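Local coordinates for probable ATP-dependent kinase TDA10 (Saccharomyces cerevisiae, PDB 1ODF), which probably acts as an ATP-dependent kinase of still unknown substrate, and closely resembles bacterial pantothenate kinase in structure, at residues G97-H102 with E159-G164; G206-T211 with I268-L273; W220-E225 with E239-F244; R261-G266 with S283-C288. All blocks are in the same frame, centred on the assembly; numbering follows the deposited sequence.

Interaction 1 of 4, residues G97-H102 with E159-G164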
loop_
_atom_site.group_PDB
_atom_site.type_symbol
_atom_site.label_atom_id
_atom_site.label_comp_id
_atom_site.label_asym_id
_atom_site.label_seq_id
_atom_site.Cartn_x
_atom_site.Cartn_y
_atom_site.Cartn_z
ATOM N N GLY A 97 -2.337 -11.746 -2.698
ATOM C CA GLY A 97 -3.304 -10.930 -1.990
ATOM C C GLY A 97 -2.882 -10.340 -0.656
ATOM O O GLY A 97 -2.460 -9.188 -0.580
ATOM N N LEU A 98 -2.996 -11.132 0.402
ATOM C CA LEU A 98 -2.679 -10.672 1.746
ATOM C C LEU A 98 -1.192 -10.570 2.057
ATOM O O LEU A 98 -0.348 -11.075 1.311
ATOM C CB LEU A 98 -3.327 -11.601 2.781
ATOM C CG LEU A 98 -4.852 -11.650 2.935
ATOM C CD1 LEU A 98 -5.374 -10.248 3.245
ATOM C CD2 LEU A 98 -5.501 -12.202 1.661
ATOM N N PRO A 99 -0.855 -9.904 3.178
ATOM C CA PRO A 99 0.544 -9.765 3.578
ATOM C C PRO A 99 1.121 -11.184 3.641
ATOM O O PRO A 99 0.489 -12.089 4.192
ATOM C CB PRO A 99 0.439 -9.134 4.959
ATOM C CG PRO A 99 -0.786 -8.300 4.851
ATOM C CD PRO A 99 -1.738 -9.207 4.129
ATOM N N GLY A 100 2.310 -11.374 3.078
ATOM C CA GLY A 100 2.909 -12.695 3.078
ATOM C C GLY A 100 2.988 -13.211 1.655
ATOM O O GLY A 100 3.693 -14.178 1.376
ATOM N N THR A 101 2.264 -12.557 0.750
ATOM C CA THR A 101 2.257 -12.945 -0.654
ATOM C C THR A 101 3.188 -12.065 -1.485
ATOM O O THR A 101 3.121 -12.068 -2.720
ATOM C CB THR A 101 0.831 -12.873 -1.258
ATOM O OG1 THR A 101 0.344 -11.525 -1.196
ATOM C CG2 THR A 101 -0.116 -13.796 -0.496
ATOM N N HIS A 102 4.048 -11.306 -0.810
ATOM C CA HIS A 102 5.001 -10.452 -1.506
ATOM C C HIS A 102 6.430 -10.960 -1.328
ATOM O O HIS A 102 6.749 -11.634 -0.353
ATOM C CB HIS A 102 4.918 -9.004 -1.004
ATOM C CG HIS A 102 3.634 -8.321 -1.344
ATOM N ND1 HIS A 102 2.525 -8.367 -0.526
ATOM C CD2 HIS A 102 3.275 -7.592 -2.428
ATOM C CE1 HIS A 102 1.541 -7.692 -1.089
ATOM N NE2 HIS A 102 1.969 -7.213 -2.244
ATOM N N GLU A 159 2.731 2.772 -2.345
ATOM C CA GLU A 159 1.317 2.739 -1.992
ATOM C C GLU A 159 0.752 1.328 -1.900
ATOM O O GLU A 159 1.134 0.444 -2.666
ATOM C CB GLU A 159 0.505 3.546 -3.006
ATOM C CG GLU A 159 0.383 2.894 -4.376
ATOM C CD GLU A 159 -0.757 1.879 -4.464
ATOM O OE1 GLU A 159 -0.746 1.081 -5.422
ATOM O OE2 GLU A 159 -1.663 1.877 -3.594
ATOM N N GLY A 160 -0.162 1.144 -0.948
ATOM C CA GLY A 160 -0.809 -0.138 -0.730
ATOM C C GLY A 160 -2.006 0.042 0.192
ATOM O O GLY A 160 -2.122 1.057 0.890
ATOM N N TRP A 161 -2.895 -0.948 0.204
ATOM C CA TRP A 161 -4.094 -0.889 1.035
ATOM C C TRP A 161 -3.819 -1.211 2.505
ATOM O O TRP A 161 -4.656 -0.925 3.361
ATOM C CB TRP A 161 -5.182 -1.841 0.493
ATOM C CG TRP A 161 -4.787 -3.279 0.553
ATOM C CD1 TRP A 161 -4.084 -3.979 -0.388
ATOM C CD2 TRP A 161 -4.962 -4.163 1.662
ATOM N NE1 TRP A 161 -3.802 -5.247 0.074
ATOM C CE2 TRP A 161 -4.327 -5.383 1.332
ATOM C CE3 TRP A 161 -5.587 -4.044 2.911
ATOM C CZ2 TRP A 161 -4.296 -6.469 2.205
ATOM C CZ3 TRP A 161 -5.557 -5.121 3.773
ATOM C CH2 TRP A 161 -4.915 -6.318 3.418
ATOM N N PHE A 162 -2.660 -1.800 2.800
ATOM C CA PHE A 162 -2.315 -2.148 4.180
ATOM C C PHE A 162 -1.018 -1.506 4.710
ATOM O O PHE A 162 -0.497 -1.913 5.751
ATOM C CB PHE A 162 -2.226 -3.670 4.323
ATOM C CG PHE A 162 -1.082 -4.288 3.559
ATOM C CD1 PHE A 162 0.149 -4.516 4.180
ATOM C CD2 PHE A 162 -1.234 -4.643 2.222
ATOM C CE1 PHE A 162 1.217 -5.093 3.479
ATOM C CE2 PHE A 162 -0.170 -5.224 1.503
ATOM C CZ PHE A 162 1.059 -5.450 2.135
ATOM N N LEU A 163 -0.499 -0.511 4.006
ATOM C CA LEU A 163 0.715 0.144 4.455
ATOM C C LEU A 163 0.460 0.872 5.777
ATOM O O LEU A 163 -0.490 1.653 5.905
ATOM C CB LEU A 163 1.209 1.139 3.405
ATOM C CG LEU A 163 1.532 0.621 1.999
ATOM C CD1 LEU A 163 2.220 1.724 1.202
ATOM C CD2 LEU A 163 2.427 -0.601 2.079
ATOM N N GLY A 164 1.309 0.609 6.765
ATOM C CA GLY A 164 1.139 1.259 8.048
ATOM C C GLY A 164 0.578 0.337 9.115
ATOM O O GLY A 164 0.728 0.615 10.306
HETATM O O HOH W 1 -1.899 -6.685 -1.397
#
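Pro99 and Phe162 bring the two backbones closest, their CA atoms 8.2 Å apart, so no backbone atoms bond directly, and side chains and one water bridge the segments. Residues 97-102 form a loop containing a type II beta turn from Leu98 to Thr101, with glycine at Gly100, where phi is positive; residues 159-164 run off strand 155-160 of the central sheet of this P-loop kinase fold. Leu98 O takes two bonds from Thr101, one from the backbone N and one from OG1, and these brace the turn. Pro99 suits the approach because its ring is compact and rigid: CG lies over one face of the Phe162 ring, 4.0 Å from the centroid, a CH-pi contact. His102 brings CE1 to the edge of the same ring, 4.0 Å from CZ, with the two ring planes turned 44° apart; its nitrogens are engaged by Tyr192 and Asp71. Trp161 puts its six-membered ring against Leu98, CH2 lying 4.0 Å from CD1, and also touches Lys44 of the predicted ATP site. Its indole nitrogen is satisfied by a water, which lies in the indole plane, accepts from Trp161 NE1 at 2.8 Å and donates to Gly97 O at 2.7 Å.

Interaction 2 of 4, residues G206-T211 with I268-L273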
loop_
_atom_site.group_PDB
_atom_site.type_symbol
_atom_site.label_atom_id
_atom_site.label_comp_id
_atom_site.label_asym_id
_atom_site.label_seq_id
_atom_site.Cartn_x
_atom_site.Cartn_y
_atom_site.Cartn_z
ATOM N N GLY A 206 3.128 10.713 5.332
ATOM C CA GLY A 206 2.085 9.738 5.108
ATOM C C GLY A 206 0.758 10.326 4.701
ATOM O O GLY A 206 0.368 11.390 5.179
ATOM N N ILE A 207 0.074 9.626 3.802
ATOM C CA ILE A 207 -1.241 10.029 3.322
ATOM C C ILE A 207 -2.161 8.867 3.666
ATOM O O ILE A 207 -2.041 7.776 3.104
ATOM C CB ILE A 207 -1.282 10.218 1.793
ATOM C CG1 ILE A 207 -0.064 11.034 1.314
ATOM C CG2 ILE A 207 -2.627 10.863 1.404
ATOM C CD1 ILE A 207 -0.041 12.452 1.789
ATOM N N VAL A 208 -3.074 9.103 4.596
ATOM C CA VAL A 208 -3.984 8.065 5.032
ATOM C C VAL A 208 -5.426 8.354 4.669
ATOM O O VAL A 208 -5.949 9.440 4.944
ATOM C CB VAL A 208 -3.886 7.851 6.566
ATOM C CG1 VAL A 208 -4.946 6.832 7.028
ATOM C CG2 VAL A 208 -2.486 7.363 6.930
ATOM N N PHE A 209 -6.050 7.363 4.042
ATOM C CA PHE A 209 -7.446 7.437 3.630
ATOM C C PHE A 209 -8.241 6.493 4.518
ATOM O O PHE A 209 -7.917 5.300 4.610
ATOM C CB PHE A 209 -7.624 6.941 2.183
ATOM C CG PHE A 209 -7.280 7.952 1.112
ATOM C CD1 PHE A 209 -6.258 8.878 1.287
ATOM C CD2 PHE A 209 -7.965 7.940 -0.101
ATOM C CE1 PHE A 209 -5.925 9.775 0.267
ATOM C CE2 PHE A 209 -7.640 8.828 -1.123
ATOM C CZ PHE A 209 -6.617 9.748 -0.937
ATOM N N THR A 210 -9.259 7.016 5.192
ATOM C CA THR A 210 -10.124 6.158 5.980
ATOM C C THR A 210 -11.562 6.517 5.570
ATOM O O THR A 210 -11.781 7.498 4.854
ATOM C CB THR A 210 -9.919 6.336 7.503
ATOM O OG1 THR A 210 -10.502 5.214 8.177
ATOM C CG2 THR A 210 -10.573 7.616 8.005
ATOM N N THR A 211 -12.538 5.726 5.997
ATOM C CA THR A 211 -13.922 5.996 5.623
ATOM C C THR A 211 -14.853 5.872 6.827
ATOM O O THR A 211 -14.437 5.388 7.878
ATOM C CB THR A 211 -14.364 5.032 4.486
ATOM O OG1 THR A 211 -15.684 5.372 4.049
ATOM C CG2 THR A 211 -14.326 3.589 4.957
ATOM N N ILE A 268 7.658 11.902 9.661
ATOM C CA ILE A 268 7.756 13.349 9.824
ATOM C C ILE A 268 6.385 13.976 10.044
ATOM O O ILE A 268 6.192 14.747 10.980
ATOM C CB ILE A 268 8.390 14.002 8.602
ATOM C CG1 ILE A 268 9.793 13.423 8.378
ATOM C CG2 ILE A 268 8.420 15.506 8.791
ATOM C CD1 ILE A 268 10.429 13.837 7.079
ATOM N N ALA A 269 5.438 13.652 9.171
ATOM C CA ALA A 269 4.082 14.176 9.288
ATOM C C ALA A 269 3.131 13.239 8.554
ATOM O O ALA A 269 3.547 12.470 7.678
ATOM C CB ALA A 269 3.996 15.595 8.701
ATOM N N THR A 270 1.859 13.295 8.930
ATOM C CA THR A 270 0.846 12.455 8.314
ATOM C C THR A 270 -0.449 13.219 8.087
ATOM O O THR A 270 -0.916 13.968 8.954
ATOM C CB THR A 270 0.519 11.210 9.175
ATOM O OG1 THR A 270 1.687 10.388 9.312
ATOM C CG2 THR A 270 -0.581 10.379 8.510
ATOM N N LEU A 271 -1.012 13.035 6.898
ATOM C CA LEU A 271 -2.276 13.649 6.538
ATOM C C LEU A 271 -3.319 12.536 6.523
ATOM O O LEU A 271 -3.153 11.543 5.813
ATOM C CB LEU A 271 -2.196 14.291 5.149
ATOM C CG LEU A 271 -3.538 14.678 4.497
ATOM C CD1 LEU A 271 -4.179 15.810 5.267
ATOM C CD2 LEU A 271 -3.312 15.095 3.040
ATOM N N THR A 272 -4.375 12.686 7.317
ATOM C CA THR A 272 -5.435 11.684 7.344
ATOM C C THR A 272 -6.705 12.287 6.743
ATOM O O THR A 272 -7.131 13.386 7.112
ATOM C CB THR A 272 -5.742 11.175 8.787
ATOM O OG1 THR A 272 -4.578 10.546 9.346
ATOM C CG2 THR A 272 -6.880 10.160 8.756
ATOM N N LEU A 273 -7.293 11.561 5.798
ATOM C CA LEU A 273 -8.501 12.006 5.121
ATOM C C LEU A 273 -9.630 11.009 5.321
ATOM O O LEU A 273 -9.471 9.811 5.055
ATOM C CB LEU A 273 -8.252 12.157 3.619
ATOM C CG LEU A 273 -7.155 13.082 3.093
ATOM C CD1 LEU A 273 -7.171 13.036 1.577
ATOM C CD2 LEU A 273 -7.380 14.500 3.574
#
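Phe209 and Leu273 both carry CG anti to the carbonyl carbon (chi1 -81° and -57°); being paired in register on one face of the sheet, they lie side by side and point the same way, Phe209 CE1 3.7 Å from Leu273 CD1. On the other face, Thr270 has CG2 anti to its backbone N, and this methyl comes to 3.9 Å from Val208 CG2; OG1 is left to accept from Gly266 N. These pairs belong to two neighbouring parallel strands of the central sheet, 204-211 and 269-275, joined in the chain by a long helical crossover. Five backbone bonds stitch them: Gly206 N to Ala269 O, Leu271 N to Gly206 O at 2.8 Å, Val208 N to Leu271 O at 2.7 Å, Leu273 N to Val208 O, and Thr210 N to Leu273 O. The bond from Val208 N is nearly straight, 175° at the hydrogen. Beta-branched Val208 and Thr272 suit an extended backbone, and Val208 meets helix 249-262 on their side; Ile207 and Leu271 face helix 8-24 on the other, where Phe209 also reaches Ser42 of the predicted ATP loop. Gly206, lacking a side chain, leaves room for Thr270 OG1. Chemically, the amides and carbonyls of these five bonds satisfy one another, while the Ile207, Phe209, Leu271 and Leu273 face is apolar and the opposite one mixes Val208 with threonines.

Interaction 3 of 4, residues W220-E225 with E239-F244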
loop_
_atom_site.group_PDB
_atom_site.type_symbol
_atom_site.label_atom_id
_atom_site.label_comp_id
_atom_site.label_asym_id
_atom_site.label_seq_id
_atom_site.Cartn_x
_atom_site.Cartn_y
_atom_site.Cartn_z
ATOM N N TRP A 220 -17.812 -0.676 -3.104
ATOM C CA TRP A 220 -16.872 -0.229 -4.123
ATOM C C TRP A 220 -16.416 -1.336 -5.071
ATOM O O TRP A 220 -16.222 -1.096 -6.260
ATOM C CB TRP A 220 -15.654 0.418 -3.467
ATOM C CG TRP A 220 -15.975 1.638 -2.657
ATOM C CD1 TRP A 220 -16.995 2.520 -2.872
ATOM C CD2 TRP A 220 -15.228 2.154 -1.547
ATOM N NE1 TRP A 220 -16.927 3.555 -1.972
ATOM C CE2 TRP A 220 -15.852 3.357 -1.147
ATOM C CE3 TRP A 220 -14.091 1.719 -0.855
ATOM C CZ2 TRP A 220 -15.376 4.131 -0.085
ATOM C CZ3 TRP A 220 -13.618 2.490 0.203
ATOM C CH2 TRP A 220 -14.262 3.683 0.576
ATOM N N ARG A 221 -16.239 -2.548 -4.558
ATOM C CA ARG A 221 -15.807 -3.634 -5.427
ATOM C C ARG A 221 -16.976 -4.224 -6.226
ATOM O O ARG A 221 -16.781 -4.736 -7.331
ATOM C CB ARG A 221 -15.110 -4.733 -4.624
ATOM C CG ARG A 221 -14.447 -5.782 -5.514
ATOM C CD ARG A 221 -13.530 -5.121 -6.552
ATOM N NE ARG A 221 -13.203 -6.027 -7.651
ATOM C CZ ARG A 221 -12.179 -6.877 -7.656
ATOM N NH1 ARG A 221 -11.977 -7.662 -8.707
ATOM N NH2 ARG A 221 -11.344 -6.928 -6.628
ATOM N N LEU A 222 -18.183 -4.151 -5.670
ATOM C CA LEU A 222 -19.368 -4.654 -6.359
ATOM C C LEU A 222 -19.598 -3.784 -7.586
ATOM O O LEU A 222 -19.964 -4.278 -8.655
ATOM C CB LEU A 222 -20.600 -4.591 -5.448
ATOM C CG LEU A 222 -20.770 -5.736 -4.443
ATOM C CD1 LEU A 222 -21.691 -5.303 -3.307
ATOM C CD2 LEU A 222 -21.317 -6.967 -5.156
ATOM N N GLN A 223 -19.371 -2.485 -7.422
ATOM C CA GLN A 223 -19.539 -1.540 -8.509
ATOM C C GLN A 223 -18.547 -1.861 -9.617
ATOM O O GLN A 223 -18.934 -2.071 -10.766
ATOM C CB GLN A 223 -19.304 -0.113 -8.012
ATOM C CG GLN A 223 -19.175 0.920 -9.129
ATOM C CD GLN A 223 -18.545 2.229 -8.660
ATOM O OE1 GLN A 223 -18.217 3.100 -9.475
ATOM N NE2 GLN A 223 -18.375 2.375 -7.346
ATOM N N GLN A 224 -17.269 -1.903 -9.254
ATOM C CA GLN A 224 -16.191 -2.178 -10.199
ATOM C C GLN A 224 -16.449 -3.424 -11.052
ATOM O O GLN A 224 -16.291 -3.397 -12.274
ATOM C CB GLN A 224 -14.869 -2.334 -9.439
ATOM C CG GLN A 224 -13.636 -2.400 -10.328
ATOM C CD GLN A 224 -12.344 -2.605 -9.543
ATOM O OE1 GLN A 224 -12.109 -3.668 -8.961
ATOM N NE2 GLN A 224 -11.498 -1.582 -9.527
ATOM N N GLU A 225 -16.856 -4.508 -10.402
ATOM C CA GLU A 225 -17.111 -5.767 -11.088
ATOM C C GLU A 225 -18.331 -5.731 -12.019
ATOM O O GLU A 225 -18.338 -6.373 -13.072
ATOM C CB GLU A 225 -17.278 -6.890 -10.060
ATOM C CG GLU A 225 -16.890 -8.262 -10.586
ATOM C CD GLU A 225 -15.383 -8.426 -10.724
ATOM O OE1 GLU A 225 -14.686 -7.424 -11.001
ATOM O OE2 GLU A 225 -14.897 -9.565 -10.568
ATOM N N GLU A 239 -21.689 -13.039 -5.063
ATOM C CA GLU A 239 -21.292 -13.973 -4.020
ATOM C C GLU A 239 -19.773 -14.095 -3.975
ATOM O O GLU A 239 -19.172 -14.136 -2.899
ATOM C CB GLU A 239 -21.924 -15.350 -4.274
ATOM C CG GLU A 239 -21.560 -16.424 -3.244
ATOM C CD GLU A 239 -22.400 -17.692 -3.386
ATOM O OE1 GLU A 239 -22.451 -18.258 -4.497
ATOM O OE2 GLU A 239 -23.007 -18.128 -2.382
ATOM N N GLN A 240 -19.157 -14.148 -5.154
ATOM C CA GLN A 240 -17.709 -14.275 -5.256
ATOM C C GLN A 240 -17.028 -12.987 -4.832
ATOM O O GLN A 240 -15.969 -13.015 -4.206
ATOM C CB GLN A 240 -17.297 -14.616 -6.688
ATOM C CG GLN A 240 -17.942 -15.865 -7.234
ATOM C CD GLN A 240 -17.337 -16.291 -8.550
ATOM O OE1 GLN A 240 -17.144 -15.471 -9.452
ATOM N NE2 GLN A 240 -17.037 -17.580 -8.674
ATOM N N VAL A 241 -17.633 -11.858 -5.189
ATOM C CA VAL A 241 -17.068 -10.569 -4.821
ATOM C C VAL A 241 -17.061 -10.487 -3.302
ATOM O O VAL A 241 -16.128 -9.954 -2.707
ATOM C CB VAL A 241 -17.884 -9.400 -5.420
ATOM C CG1 VAL A 241 -17.383 -8.071 -4.877
ATOM C CG2 VAL A 241 -17.752 -9.412 -6.930
ATOM N N HIS A 242 -18.096 -11.031 -2.673
ATOM C CA HIS A 242 -18.159 -11.021 -1.221
ATOM C C HIS A 242 -17.073 -11.918 -0.666
ATOM O O HIS A 242 -16.426 -11.588 0.323
ATOM C CB HIS A 242 -19.525 -11.495 -0.720
ATOM C CG HIS A 242 -20.465 -10.373 -0.417
ATOM N ND1 HIS A 242 -21.058 -9.614 -1.402
ATOM C CD2 HIS A 242 -20.850 -9.831 0.763
ATOM C CE1 HIS A 242 -21.766 -8.647 -0.843
ATOM N NE2 HIS A 242 -21.655 -8.756 0.469
ATOM N N ALA A 243 -16.878 -13.057 -1.316
ATOM C CA ALA A 243 -15.868 -14.009 -0.891
ATOM C C ALA A 243 -14.492 -13.374 -1.046
ATOM O O ALA A 243 -13.601 -13.585 -0.221
ATOM C CB ALA A 243 -15.966 -15.289 -1.731
ATOM N N PHE A 244 -14.331 -12.596 -2.110
ATOM C CA PHE A 244 -13.071 -11.920 -2.375
ATOM C C PHE A 244 -12.769 -10.926 -1.259
ATOM O O PHE A 244 -11.711 -10.993 -0.635
ATOM C CB PHE A 244 -13.123 -11.168 -3.711
ATOM C CG PHE A 244 -11.863 -10.394 -4.019
ATOM C CD1 PHE A 244 -10.743 -11.036 -4.546
ATOM C CD2 PHE A 244 -11.779 -9.028 -3.736
ATOM C CE1 PHE A 244 -9.555 -10.326 -4.788
ATOM C CE2 PHE A 244 -10.600 -8.318 -3.972
ATOM C CZ PHE A 244 -9.486 -8.971 -4.499
#
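Arg221 and Phe244 cross at about a right angle where two successive helices of this P-loop kinase fold, 216-232 and 238-246, joined by a short loop, pack beside the predicted ATP loop, the short segments running at 134° to each other with axes 9.9 Å apart. The guanidinium comes over the face of the ring, CZ 4.7 Å from the centroid in a cation-pi contact, with its plane turned 69° from that of the ring; NH2 makes the nearest approach, obliquely, 3.1 Å from Phe244 CE2. The other terminal nitrogen, NH1, faces Glu225 OE1 at 3.6 Å in a salt bridge one helical turn away, an arrangement that would tend to steady the guanidinium over the ring. Glu225 OE2 accepts from Met236 N in the connecting loop. Val241 is directed toward helix 216-232 and meets the aliphatic stems. Its CG1 lies 3.8 Å from Arg221 CG, which stands anti to the backbone N (chi1 -171°), and also meets Leu222, while CG2 slides past Glu225 CG at 3.9 Å. A short, branched residue suits this position, filling the space between those stems. An alanine here would probably open a gap where CG1 and CG2 had been, leaving the stems of Arg221, Leu222 and Glu225 without their apolar partner. At the outer margin Leu222 obliquely crosses His242, CD1 standing 4.2 Å from CE1.

Interaction 4 of 4, residues R261-G266 with S283-C288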
loop_
_atom_site.group_PDB
_atom_site.type_symbol
_atom_site.label_atom_id
_atom_site.label_comp_id
_atom_site.label_asym_id
_atom_site.label_seq_id
_atom_site.Cartn_x
_atom_site.Cartn_y
_atom_site.Cartn_z
ATOM N N ARG A 261 -5.835 5.798 13.820
ATOM C CA ARG A 261 -5.892 6.639 15.016
ATOM C C ARG A 261 -4.511 7.114 15.462
ATOM O O ARG A 261 -4.365 8.230 15.950
ATOM C CB ARG A 261 -6.583 5.870 16.157
ATOM C CG ARG A 261 -7.211 6.755 17.244
ATOM C CD ARG A 261 -7.991 5.919 18.266
ATOM N NE ARG A 261 -9.137 5.219 17.669
ATOM C CZ ARG A 261 -10.293 5.799 17.344
ATOM N NH1 ARG A 261 -10.475 7.098 17.562
ATOM N NH2 ARG A 261 -11.263 5.085 16.790
ATOM N N SER A 262 -3.505 6.266 15.276
ATOM C CA SER A 262 -2.133 6.578 15.658
ATOM C C SER A 262 -1.536 7.741 14.867
ATOM O O SER A 262 -0.636 8.426 15.352
ATOM C CB SER A 262 -1.244 5.353 15.469
ATOM O OG SER A 262 -0.847 5.227 14.110
ATOM N N GLU A 263 -2.019 7.954 13.644
ATOM C CA GLU A 263 -1.524 9.041 12.806
ATOM C C GLU A 263 0.004 9.029 12.709
ATOM O O GLU A 263 0.666 10.049 12.939
ATOM C CB GLU A 263 -1.971 10.386 13.374
ATOM C CG GLU A 263 -3.457 10.649 13.297
ATOM C CD GLU A 263 -3.808 12.017 13.845
ATOM O OE1 GLU A 263 -3.876 12.172 15.083
ATOM O OE2 GLU A 263 -3.996 12.951 13.040
ATOM N N SER A 264 0.571 7.884 12.368
ATOM C CA SER A 264 2.014 7.829 12.285
ATOM C C SER A 264 2.568 7.015 11.127
ATOM O O SER A 264 3.667 6.475 11.225
ATOM C CB SER A 264 2.595 7.317 13.607
ATOM O OG SER A 264 2.222 5.976 13.835
ATOM N N LEU A 265 1.803 6.907 10.045
ATOM C CA LEU A 265 2.286 6.193 8.871
ATOM C C LEU A 265 3.560 6.934 8.445
ATOM O O LEU A 265 4.549 6.324 8.049
ATOM C CB LEU A 265 1.249 6.229 7.743
ATOM C CG LEU A 265 1.734 5.728 6.377
ATOM C CD1 LEU A 265 2.186 4.274 6.481
ATOM C CD2 LEU A 265 0.625 5.882 5.346
ATOM N N GLY A 266 3.517 8.261 8.545
ATOM C CA GLY A 266 4.667 9.075 8.195
ATOM C C GLY A 266 5.488 9.392 9.434
ATOM O O GLY A 266 4.929 9.728 10.487
ATOM N N SER A 283 -13.834 14.891 6.694
ATOM C CA SER A 283 -12.904 15.392 7.705
ATOM C C SER A 283 -11.442 15.219 7.305
ATOM O O SER A 283 -11.077 14.298 6.563
ATOM C CB SER A 283 -13.135 14.716 9.067
ATOM O OG SER A 283 -12.320 13.566 9.228
ATOM N N THR A 284 -10.611 16.116 7.824
ATOM C CA THR A 284 -9.189 16.110 7.549
ATOM C C THR A 284 -8.394 16.402 8.812
ATOM O O THR A 284 -8.868 17.104 9.706
ATOM C CB THR A 284 -8.855 17.159 6.474
ATOM O OG1 THR A 284 -9.228 16.645 5.188
ATOM C CG2 THR A 284 -7.385 17.488 6.470
ATOM N N LYS A 285 -7.188 15.847 8.886
ATOM C CA LYS A 285 -6.314 16.070 10.027
ATOM C C LYS A 285 -4.841 15.861 9.650
ATOM O O LYS A 285 -4.473 14.878 8.992
ATOM C CB LYS A 285 -6.703 15.141 11.180
ATOM C CG LYS A 285 -6.106 15.525 12.526
ATOM C CD LYS A 285 -6.701 14.680 13.650
ATOM C CE LYS A 285 -6.214 15.142 15.032
ATOM N NZ LYS A 285 -4.735 14.993 15.214
ATOM N N THR A 286 -4.008 16.808 10.063
ATOM C CA THR A 286 -2.582 16.746 9.796
ATOM C C THR A 286 -1.818 16.689 11.102
ATOM O O THR A 286 -1.864 17.621 11.900
ATOM C CB THR A 286 -2.107 17.967 9.005
ATOM O OG1 THR A 286 -2.647 17.905 7.683
ATOM C CG2 THR A 286 -0.583 17.995 8.921
ATOM N N ARG A 287 -1.121 15.582 11.318
ATOM C CA ARG A 287 -0.335 15.420 12.525
ATOM C C ARG A 287 1.140 15.521 12.174
ATOM O O ARG A 287 1.638 14.782 11.326
ATOM C CB ARG A 287 -0.600 14.058 13.170
ATOM C CG ARG A 287 0.078 13.903 14.526
ATOM C CD ARG A 287 0.490 12.469 14.803
ATOM N NE ARG A 287 1.267 12.363 16.038
ATOM C CZ ARG A 287 2.024 11.318 16.369
ATOM N NH1 ARG A 287 2.691 11.321 17.518
ATOM N NH2 ARG A 287 2.128 10.276 15.553
ATOM N N CYS A 288 1.838 16.452 12.814
ATOM C CA CYS A 288 3.267 16.607 12.575
ATOM C C CYS A 288 4.008 16.175 13.838
ATOM O O CYS A 288 4.203 16.971 14.758
ATOM C CB CYS A 288 3.609 18.053 12.242
ATOM S SG CYS A 288 5.353 18.257 11.876
#
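Glu263 meets both basic residues of the strand, Lys285 through its carboxylate and Arg287 mainly through its carbonyl O and CB. Lys285 NZ donates to Glu263 OE1 at 3.0 Å, on the syn lone pair, and more weakly to OE2, completing a salt bridge in which the two side chains cross at about a right angle. Arg287 uses NH2 to bond Glu263 O at 3.0 Å; the bond is almost straight (174°) and lies in the guanidinium plane, though the donor stands well above the carbonyl plane. Arg287 CD rests 3.5 Å from Glu263 CB. Glu263 is the first residue beyond helix 249-262 to leave helical angles, its phi positive, and strand 281-287 is the antiparallel edge of the mixed central sheet, so the contact ties a helix end to the sheet border. A long arginine, rich in N-H donors, suits a carbonyl at such a helix end, and an alanine in its place would probably leave Glu263 O without this donor and remove the CD contact with Glu263 CB. Farther out, Arg287 NH1 has a long, weak ion pair with Glu290. The turn itself is braced by Ser264 OG, which donates to Ser262 OG, and Ser262 OG is bonded in turn to Phe259 O.

How the interactions relate
Interactions 1, 2 and 4 all reach the central mixed sheet, and interaction 3 lies on helices beyond the end of strand 204-211, helix 216-232 following that strand. Interactions 2 and 4 lie closest, centres about 5 Å apart: strands 269-275 and 281-287 are neighbours in the sheet, with Thr272 N 2.8 Å from Lys285 O, a probable hydrogen bond. Interaction 1 meets interaction 4 where Gly164 CA lies 3.6 Å from Leu265 CD1, and interaction 2 touches interaction 3 through Thr211 and Trp220. The side chains of Trp161, Phe209 and Phe244, from interactions 1, 2 and 3, each come within about 4 Å (nearest atoms) of residues of the predicted ATP loop. Interaction 4 lies away from that site.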